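Local coordinates for protein sensory box/response regulator (Mycobacterium smegmatis, PDB 5YRP) that belongs to the EAL-domain family of bacterial signalling proteins, built on an alpha/beta barrel, and holds a magnesium ion, at residues 5-13 against 22-30; 60-68 against 78-86. All coordinates share one frame; numbering follows the deposited sequence.

Interactions 1 and 2 are successive pieces of one alpha/beta barrel, their centres about 9 Å apart. Strand 21-29 belongs to interaction 1, helix 52-73 and strand 81-86 to interaction 2, and the helix carries the chain between the two neighbouring strands. The seam between the contacts is direct: Ala26 N lies 2.7 Å from Arg83 O, a probable hydrogen bond, and the Arg83 side chain forms a salt bridge with Glu13. Each contact brings one residue to the magnesium site, Glu25 from 22-30 and Asn85 from 78-86. The packing of interaction 2 is one layer behind, with the Ile84 side chain about 9 Å from the metal.

Interaction 1: 5-13 against 22-30; sequences ALVLHYLPE and LAAEALVRW. With MG (magnesium ion), chain C.
The antiparallel hairpin that opens the EAL barrel pairs 5-13 with 22-30 and contains the family's signature, Glu25-Ala26-Leu27. Its register is clear at Leu11 and Glu25, a hydrogen-bonded pair in which Leu11 N to Glu25 O and Glu25 N to Leu11 O each measure 3.0 Å. Near one end a classic beta bulge sets Leu22 and Ala23 together against Glu13. Glu13 O accepts both their amides: Leu22 N, at 2.8 Å, comes nearly end-on to the carbonyl, whereas Ala23 N, at 3.2 Å, sits in the carbonyl plane on a lone pair.

Glu25 leaves the strand fully extended, with CG anti to the backbone N (chi1 -176°), and this reach puts its OE2 2.4 Å from the magnesium ion. Asn85, Glu117 and Asp147 are the other residues of the site. Next along this face, Leu27 lays CD1 obliquely against Leu11 CB at 3.8 Å. Farther on, Arg29 arches over His9. Its CB lies over the imidazole, 4.2 Å from the ring centroid in a CH-pi contact, and a bend at chi3 (-81°) carries NE over the rim of that same ring. The guanidinium stands almost perpendicular to the imidazole, 88° between planes, with His9 NE2 at its edge. A weak hydrogen bond links His9 NE2 to Pro231 O.

On the other face Ala26 CB meets Tyr10 CE1 at 3.8 Å, obliquely to the ring, which packs edge-to-face with Trp71. Helices 52-73 and 234-243 cover this side, where Val28 touches Val60 and Pro12 touches Met237. Glu13, on the metal's face, reaches a salt bridge with Arg222, while strand 81-86 pairs in parallel with the edge of 21-29 opposite 7-15, through backbone bonds such as Ala24 with Val81.

Interaction 2: 60-68 against 78-86; sequences VLRTACAEF and RNIVLRINV
Apolar helix-on-strand packing joins 60-68 to 78-86 within a beta-alpha-beta unit of the EAL alpha/beta barrel. Helix 52-73 is the crossover between the adjacent parallel strands 21-29 and 81-86, and it runs back along the outside of the second strand, the segment axes 173° apart in direction and 9.2 Å apart at closest approach. All eight touching residues are buried.

Two strand residues, Leu82 and Ile84, point toward the helix, Ile84 meeting its Val60 and Leu61 end and Leu82 its Phe68 end, with Ala64 and Cys65 touching both. With CG1 anti to its carbonyl carbon (chi1 -66°), Ile84 sends CD1 against Leu61 CD1 at 3.6 Å, the two side chains crossing at about a right angle. The other branch, Ile84 CG2, slides past Val60 CG1 at 4.1 Å. Ala64 CB is 4.0 Å from Leu82 CD2 and equally far from Ile84 CD1. At the flank of the helix, Leu61 also touches Val100 and Cys65 touches Ile103, both of helix 96-106, the next helix in the chain.

Phe68 closes the contact at the start of the strand. Leu82 CB stands over one face of its ring, displaced toward the rim and 3.9 Å from the centroid, a CH-pi contact. Beyond it the ring spans to Ile80: Phe68 CE1 touches Ile80 CG1, and Phe68 CZ presents the ring edge to Ile80 O at 3.5 Å.

Interaction 1: 5-13 against 22-30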
loop_
_atom_site.group_PDB
_atom_site.type_symbol
_atom_site.label_atom_id
_atom_site.label_comp_id
_atom_site.label_asym_id
_atom_site.label_seq_id
_atom_site.Cartn_x
_atom_site.Cartn_y
_atom_site.Cartn_z
ATOM N N ALA A 5 2.385 -19.355 32.218
ATOM C CA ALA A 5 1.624 -20.031 31.119
ATOM C C ALA A 5 0.749 -19.047 30.351
ATOM O O ALA A 5 0.462 -17.949 30.832
ATOM C CB ALA A 5 0.766 -21.157 31.678
ATOM N N LEU A 6 0.322 -19.461 29.159
ATOM C CA LEU A 6 -0.524 -18.630 28.282
ATOM C C LEU A 6 -1.877 -19.283 27.999
ATOM O O LEU A 6 -2.072 -20.475 28.234
ATOM C CB LEU A 6 0.196 -18.296 26.962
ATOM C CG LEU A 6 0.803 -19.419 26.103
ATOM C CD1 LEU A 6 -0.245 -20.279 25.417
ATOM C CD2 LEU A 6 1.720 -18.817 25.049
ATOM N N VAL A 7 -2.801 -18.483 27.479
ATOM C CA VAL A 7 -4.157 -18.940 27.182
ATOM C C VAL A 7 -4.701 -18.184 25.976
ATOM O O VAL A 7 -4.317 -17.041 25.729
ATOM C CB VAL A 7 -5.090 -18.752 28.401
ATOM C CG1 VAL A 7 -5.214 -17.280 28.784
ATOM C CG2 VAL A 7 -6.460 -19.372 28.147
ATOM N N LEU A 8 -5.590 -18.827 25.227
ATOM C CA LEU A 8 -6.164 -18.202 24.043
ATOM C C LEU A 8 -7.237 -17.179 24.387
ATOM O O LEU A 8 -7.879 -17.234 25.434
ATOM C CB LEU A 8 -6.714 -19.239 23.061
ATOM C CG LEU A 8 -5.696 -19.884 22.112
ATOM C CD1 LEU A 8 -6.388 -20.929 21.253
ATOM C CD2 LEU A 8 -4.991 -18.872 21.219
ATOM N N HIS A 9 -7.421 -16.269 23.441
ATOM C CA HIS A 9 -8.189 -15.044 23.603
ATOM C C HIS A 9 -8.944 -14.889 22.302
ATOM O O HIS A 9 -8.360 -15.053 21.233
ATOM C CB HIS A 9 -7.209 -13.879 23.782
ATOM C CG HIS A 9 -7.756 -12.716 24.547
ATOM N ND1 HIS A 9 -7.157 -11.475 24.527
ATOM C CD2 HIS A 9 -8.833 -12.603 25.361
ATOM C CE1 HIS A 9 -7.836 -10.649 25.302
ATOM N NE2 HIS A 9 -8.862 -11.306 25.816
ATOM N N TYR A 10 -10.232 -14.594 22.363
ATOM C CA TYR A 10 -11.028 -14.560 21.140
ATOM C C TYR A 10 -11.713 -13.227 20.917
ATOM O O TYR A 10 -12.571 -12.820 21.695
ATOM C CB TYR A 10 -12.046 -15.682 21.147
ATOM C CG TYR A 10 -11.426 -17.046 21.130
ATOM C CD1 TYR A 10 -11.124 -17.673 19.925
ATOM C CD2 TYR A 10 -11.138 -17.714 22.315
ATOM C CE1 TYR A 10 -10.551 -18.929 19.898
ATOM C CE2 TYR A 10 -10.567 -18.973 22.300
ATOM C CZ TYR A 10 -10.274 -19.577 21.088
ATOM O OH TYR A 10 -9.705 -20.832 21.064
ATOM N N LEU A 11 -11.309 -12.554 19.844
ATOM C CA LEU A 11 -11.890 -11.277 19.444
ATOM C C LEU A 11 -12.979 -11.548 18.418
ATOM O O LEU A 11 -12.672 -11.896 17.278
ATOM C CB LEU A 11 -10.807 -10.373 18.842
ATOM C CG LEU A 11 -11.235 -9.055 18.188
ATOM C CD1 LEU A 11 -12.135 -8.236 19.103
ATOM C CD2 LEU A 11 -10.007 -8.247 17.797
ATOM N N PRO A 12 -14.256 -11.400 18.815
ATOM C CA PRO A 12 -15.315 -11.746 17.880
ATOM C C PRO A 12 -15.507 -10.707 16.789
ATOM O O PRO A 12 -15.257 -9.516 16.990
ATOM C CB PRO A 12 -16.558 -11.826 18.763
ATOM C CG PRO A 12 -16.279 -10.907 19.882
ATOM C CD PRO A 12 -14.794 -10.901 20.093
ATOM N N GLU A 13 -15.959 -11.194 15.641
ATOM C CA GLU A 13 -16.190 -10.383 14.457
ATOM C C GLU A 13 -17.674 -10.392 14.144
ATOM O O GLU A 13 -18.235 -11.434 13.800
ATOM C CB GLU A 13 -15.416 -10.967 13.281
ATOM C CG GLU A 13 -15.647 -10.265 11.958
ATOM C CD GLU A 13 -14.957 -10.984 10.824
ATOM O OE1 GLU A 13 -15.535 -11.053 9.722
ATOM O OE2 GLU A 13 -13.837 -11.497 11.039
ATOM N N LEU A 22 -20.199 -13.351 13.178
ATOM C CA LEU A 22 -19.905 -14.064 11.928
ATOM C C LEU A 22 -18.621 -14.878 12.007
ATOM O O LEU A 22 -18.475 -15.893 11.319
ATOM C CB LEU A 22 -19.796 -13.077 10.767
ATOM C CG LEU A 22 -20.960 -12.103 10.591
ATOM C CD1 LEU A 22 -20.737 -11.291 9.332
ATOM C CD2 LEU A 22 -22.305 -12.812 10.530
ATOM N N ALA A 23 -17.685 -14.415 12.829
ATOM C CA ALA A 23 -16.418 -15.113 13.027
ATOM C C ALA A 23 -15.767 -14.718 14.344
ATOM O O ALA A 23 -16.240 -13.817 15.034
ATOM C CB ALA A 23 -15.479 -14.819 11.867
ATOM N N ALA A 24 -14.683 -15.407 14.684
ATOM C CA ALA A 24 -13.891 -15.100 15.876
ATOM C C ALA A 24 -12.411 -15.299 15.605
ATOM O O ALA A 24 -11.994 -16.391 15.233
ATOM C CB ALA A 24 -14.321 -15.978 17.032
ATOM N N GLU A 25 -11.625 -14.243 15.800
ATOM C CA GLU A 25 -10.175 -14.299 15.610
ATOM C C GLU A 25 -9.503 -14.772 16.888
ATOM O O GLU A 25 -9.615 -14.122 17.928
ATOM C CB GLU A 25 -9.615 -12.927 15.206
ATOM C CG GLU A 25 -8.118 -12.914 14.893
ATOM C CD GLU A 25 -7.565 -11.522 14.604
ATOM O OE1 GLU A 25 -8.287 -10.530 14.808
ATOM O OE2 GLU A 25 -6.400 -11.410 14.169
ATOM N N ALA A 26 -8.807 -15.903 16.799
ATOM C CA ALA A 26 -8.022 -16.426 17.916
ATOM C C ALA A 26 -6.757 -15.592 18.132
ATOM O O ALA A 26 -5.950 -15.415 17.219
ATOM C CB ALA A 26 -7.658 -17.882 17.673
ATOM N N LEU A 27 -6.615 -15.074 19.346
ATOM C CA LEU A 27 -5.434 -14.329 19.772
ATOM C C LEU A 27 -4.952 -14.920 21.087
ATOM O O LEU A 27 -5.692 -15.636 21.749
ATOM C CB LEU A 27 -5.778 -12.856 19.977
ATOM C CG LEU A 27 -6.414 -12.133 18.790
ATOM C CD1 LEU A 27 -7.032 -10.814 19.230
ATOM C CD2 LEU A 27 -5.385 -11.907 17.697
ATOM N N VAL A 28 -3.714 -14.634 21.467
ATOM C CA VAL A 28 -3.213 -15.091 22.766
ATOM C C VAL A 28 -3.200 -13.921 23.744
ATOM O O VAL A 28 -2.795 -12.811 23.401
ATOM C CB VAL A 28 -1.825 -15.769 22.676
ATOM C CG1 VAL A 28 -1.869 -16.973 21.750
ATOM C CG2 VAL A 28 -0.765 -14.809 22.194
ATOM N N ARG A 29 -3.671 -14.178 24.958
ATOM C CA ARG A 29 -3.730 -13.155 25.995
ATOM C C ARG A 29 -2.371 -13.028 26.678
ATOM O O ARG A 29 -1.728 -14.032 26.999
ATOM C CB ARG A 29 -4.814 -13.495 27.020
ATOM C CG ARG A 29 -5.048 -12.411 28.062
ATOM C CD ARG A 29 -6.082 -12.837 29.093
ATOM N NE ARG A 29 -7.454 -12.671 28.619
ATOM C CZ ARG A 29 -8.540 -12.944 29.339
ATOM N NH1 ARG A 29 -8.429 -13.411 30.581
ATOM N NH2 ARG A 29 -9.747 -12.751 28.819
ATOM N N TRP A 30 -1.948 -11.784 26.895
ATOM C CA TRP A 30 -0.640 -11.489 27.476
ATOM C C TRP A 30 -0.779 -10.802 28.835
ATOM O O TRP A 30 -1.377 -9.729 28.946
ATOM C CB TRP A 30 0.164 -10.603 26.523
ATOM C CG TRP A 30 0.376 -11.189 25.146
ATOM C CD1 TRP A 30 -0.192 -10.763 23.977
ATOM C CD2 TRP A 30 1.240 -12.282 24.796
ATOM N NE1 TRP A 30 0.260 -11.527 22.926
ATOM C CE2 TRP A 30 1.142 -12.462 23.401
ATOM C CE3 TRP A 30 2.088 -13.123 25.529
ATOM C CZ2 TRP A 30 1.856 -13.456 22.722
ATOM C CZ3 TRP A 30 2.795 -14.112 24.852
ATOM C CH2 TRP A 30 2.668 -14.272 23.464
HETATM MG MG MG C . -5.012 -10.037 12.745
#

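Interaction 2: 60-68 against 78-86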
loop_
_atom_site.group_PDB
_atom_site.type_symbol
_atom_site.label_atom_id
_atom_site.label_comp_id
_atom_site.label_asym_id
_atom_site.label_seq_id
_atom_site.Cartn_x
_atom_site.Cartn_y
_atom_site.Cartn_z
ATOM N N VAL A 60 -1.144 -22.391 18.715
ATOM C CA VAL A 60 -2.399 -21.634 18.623
ATOM C C VAL A 60 -3.362 -22.302 17.651
ATOM O O VAL A 60 -4.513 -22.569 17.992
ATOM C CB VAL A 60 -2.148 -20.178 18.172
ATOM C CG1 VAL A 60 -3.436 -19.505 17.714
ATOM C CG2 VAL A 60 -1.503 -19.378 19.294
ATOM N N LEU A 61 -2.872 -22.571 16.447
ATOM C CA LEU A 61 -3.672 -23.204 15.401
ATOM C C LEU A 61 -4.368 -24.463 15.911
ATOM O O LEU A 61 -5.568 -24.644 15.712
ATOM C CB LEU A 61 -2.790 -23.537 14.197
ATOM C CG LEU A 61 -3.425 -24.260 13.006
ATOM C CD1 LEU A 61 -4.722 -23.614 12.550
ATOM C CD2 LEU A 61 -2.440 -24.300 11.848
ATOM N N ARG A 62 -3.602 -25.316 16.582
ATOM C CA ARG A 62 -4.119 -26.568 17.139
ATOM C C ARG A 62 -5.100 -26.321 18.297
ATOM O O ARG A 62 -6.174 -26.931 18.360
ATOM C CB ARG A 62 -2.955 -27.450 17.608
ATOM C CG ARG A 62 -3.338 -28.889 17.927
ATOM C CD ARG A 62 -2.139 -29.698 18.397
ATOM N NE ARG A 62 -2.460 -31.114 18.576
ATOM C CZ ARG A 62 -2.603 -31.998 17.590
ATOM N NH1 ARG A 62 -2.471 -31.635 16.315
ATOM N NH2 ARG A 62 -2.886 -33.263 17.881
ATOM N N THR A 63 -4.727 -25.423 19.203
ATOM C CA THR A 63 -5.548 -25.117 20.373
ATOM C C THR A 63 -6.837 -24.385 19.985
ATOM O O THR A 63 -7.905 -24.646 20.544
ATOM C CB THR A 63 -4.764 -24.268 21.394
ATOM O OG1 THR A 63 -3.472 -24.848 21.603
ATOM C CG2 THR A 63 -5.497 -24.197 22.725
ATOM N N ALA A 64 -6.727 -23.467 19.029
ATOM C CA ALA A 64 -7.881 -22.707 18.545
ATOM C C ALA A 64 -8.883 -23.637 17.881
ATOM O O ALA A 64 -10.070 -23.598 18.190
ATOM C CB ALA A 64 -7.440 -21.627 17.570
ATOM N N CYS A 65 -8.385 -24.470 16.972
ATOM C CA CYS A 65 -9.203 -25.470 16.286
ATOM C C CYS A 65 -9.836 -26.461 17.255
ATOM O O CYS A 65 -10.975 -26.876 17.071
ATOM C CB CYS A 65 -8.360 -26.224 15.261
ATOM S SG CYS A 65 -7.910 -25.244 13.812
ATOM N N ALA A 66 -9.087 -26.841 18.283
ATOM C CA ALA A 66 -9.591 -27.741 19.315
ATOM C C ALA A 66 -10.746 -27.098 20.064
ATOM O O ALA A 66 -11.824 -27.676 20.176
ATOM C CB ALA A 66 -8.482 -28.108 20.284
ATOM N N GLU A 67 -10.501 -25.891 20.569
ATOM C CA GLU A 67 -11.513 -25.108 21.281
ATOM C C GLU A 67 -12.710 -24.786 20.389
ATOM O O GLU A 67 -13.841 -24.724 20.862
ATOM C CB GLU A 67 -10.881 -23.815 21.813
ATOM C CG GLU A 67 -11.833 -22.848 22.512
ATOM C CD GLU A 67 -12.493 -23.427 23.751
ATOM O OE1 GLU A 67 -11.988 -24.429 24.304
ATOM O OE2 GLU A 67 -13.518 -22.859 24.180
ATOM N N PHE A 68 -12.446 -24.583 19.103
ATOM C CA PHE A 68 -13.486 -24.265 18.125
ATOM C C PHE A 68 -14.439 -25.448 17.939
ATOM O O PHE A 68 -15.656 -25.270 17.938
ATOM C CB PHE A 68 -12.831 -23.841 16.798
ATOM C CG PHE A 68 -13.801 -23.499 15.692
ATOM C CD1 PHE A 68 -15.024 -22.895 15.955
ATOM C CD2 PHE A 68 -13.460 -23.742 14.368
ATOM C CE1 PHE A 68 -15.899 -22.578 14.927
ATOM C CE2 PHE A 68 -14.329 -23.425 13.336
ATOM C CZ PHE A 68 -15.552 -22.842 13.617
ATOM N N ARG A 78 -21.815 -23.073 14.959
ATOM C CA ARG A 78 -21.783 -24.178 14.011
ATOM C C ARG A 78 -21.421 -23.686 12.626
ATOM O O ARG A 78 -20.747 -24.382 11.878
ATOM C CB ARG A 78 -23.134 -24.886 13.963
ATOM C CG ARG A 78 -23.370 -25.860 15.106
ATOM C CD ARG A 78 -22.471 -27.088 15.032
ATOM N NE ARG A 78 -22.576 -27.796 13.756
ATOM C CZ ARG A 78 -22.147 -29.037 13.532
ATOM N NH1 ARG A 78 -21.580 -29.750 14.501
ATOM N NH2 ARG A 78 -22.292 -29.574 12.325
ATOM N N ASN A 79 -21.873 -22.489 12.283
ATOM C CA ASN A 79 -21.548 -21.917 10.983
ATOM C C ASN A 79 -20.974 -20.503 11.087
ATOM O O ASN A 79 -21.567 -19.524 10.631
ATOM C CB ASN A 79 -22.744 -22.004 10.029
ATOM C CG ASN A 79 -24.022 -21.442 10.621
ATOM O OD1 ASN A 79 -24.015 -20.802 11.678
ATOM N ND2 ASN A 79 -25.135 -21.679 9.934
ATOM N N ILE A 80 -19.798 -20.434 11.704
ATOM C CA ILE A 80 -18.977 -19.229 11.732
ATOM C C ILE A 80 -17.565 -19.598 11.314
ATOM O O ILE A 80 -17.216 -20.773 11.262
ATOM C CB ILE A 80 -18.927 -18.593 13.134
ATOM C CG1 ILE A 80 -18.332 -19.568 14.154
ATOM C CG2 ILE A 80 -20.319 -18.164 13.568
ATOM C CD1 ILE A 80 -17.815 -18.901 15.406
ATOM N N VAL A 81 -16.754 -18.588 11.032
ATOM C CA VAL A 81 -15.363 -18.804 10.644
ATOM C C VAL A 81 -14.457 -18.601 11.862
ATOM O O VAL A 81 -14.745 -17.779 12.728
ATOM C CB VAL A 81 -14.943 -17.859 9.495
ATOM C CG1 VAL A 81 -13.512 -18.138 9.048
ATOM C CG2 VAL A 81 -15.892 -18.004 8.312
ATOM N N LEU A 82 -13.376 -19.371 11.921
ATOM C CA LEU A 82 -12.342 -19.197 12.940
ATOM C C LEU A 82 -11.094 -18.592 12.298
ATOM O O LEU A 82 -10.427 -19.244 11.495
ATOM C CB LEU A 82 -11.998 -20.536 13.589
ATOM C CG LEU A 82 -10.936 -20.492 14.693
ATOM C CD1 LEU A 82 -11.499 -19.901 15.977
ATOM C CD2 LEU A 82 -10.389 -21.885 14.946
ATOM N N ARG A 83 -10.786 -17.348 12.659
ATOM C CA ARG A 83 -9.627 -16.651 12.110
ATOM C C ARG A 83 -8.399 -16.834 12.991
ATOM O O ARG A 83 -8.444 -16.567 14.188
ATOM C CB ARG A 83 -9.923 -15.162 11.927
ATOM C CG ARG A 83 -11.013 -14.889 10.904
ATOM C CD ARG A 83 -10.912 -13.509 10.269
ATOM N NE ARG A 83 -11.463 -13.538 8.915
ATOM C CZ ARG A 83 -12.761 -13.541 8.615
ATOM N NH1 ARG A 83 -13.682 -13.504 9.571
ATOM N NH2 ARG A 83 -13.143 -13.580 7.346
ATOM N N ILE A 84 -7.307 -17.290 12.384
ATOM C CA ILE A 84 -6.054 -17.535 13.095
ATOM C C ILE A 84 -4.919 -16.822 12.385
ATOM O O ILE A 84 -4.753 -16.961 11.177
ATOM C CB ILE A 84 -5.748 -19.040 13.163
ATOM C CG1 ILE A 84 -6.797 -19.746 14.027
ATOM C CG2 ILE A 84 -4.354 -19.291 13.729
ATOM C CD1 ILE A 84 -7.070 -21.166 13.604
ATOM N N ASN A 85 -4.135 -16.065 13.147
ATOM C CA ASN A 85 -2.994 -15.346 12.596
ATOM C C ASN A 85 -1.852 -16.300 12.319
ATOM O O ASN A 85 -1.406 -17.012 13.217
ATOM C CB ASN A 85 -2.533 -14.255 13.554
ATOM C CG ASN A 85 -3.535 -13.131 13.669
ATOM O OD1 ASN A 85 -3.795 -12.418 12.701
ATOM N ND2 ASN A 85 -4.108 -12.969 14.852
ATOM N N VAL A 86 -1.394 -16.316 11.073
ATOM C CA VAL A 86 -0.274 -17.161 10.673
ATOM C C VAL A 86 0.969 -16.306 10.430
ATOM O O VAL A 86 0.936 -15.336 9.674
ATOM C CB VAL A 86 -0.616 -17.995 9.428
ATOM C CG1 VAL A 86 0.574 -18.825 8.984
ATOM C CG2 VAL A 86 -1.786 -18.912 9.728
#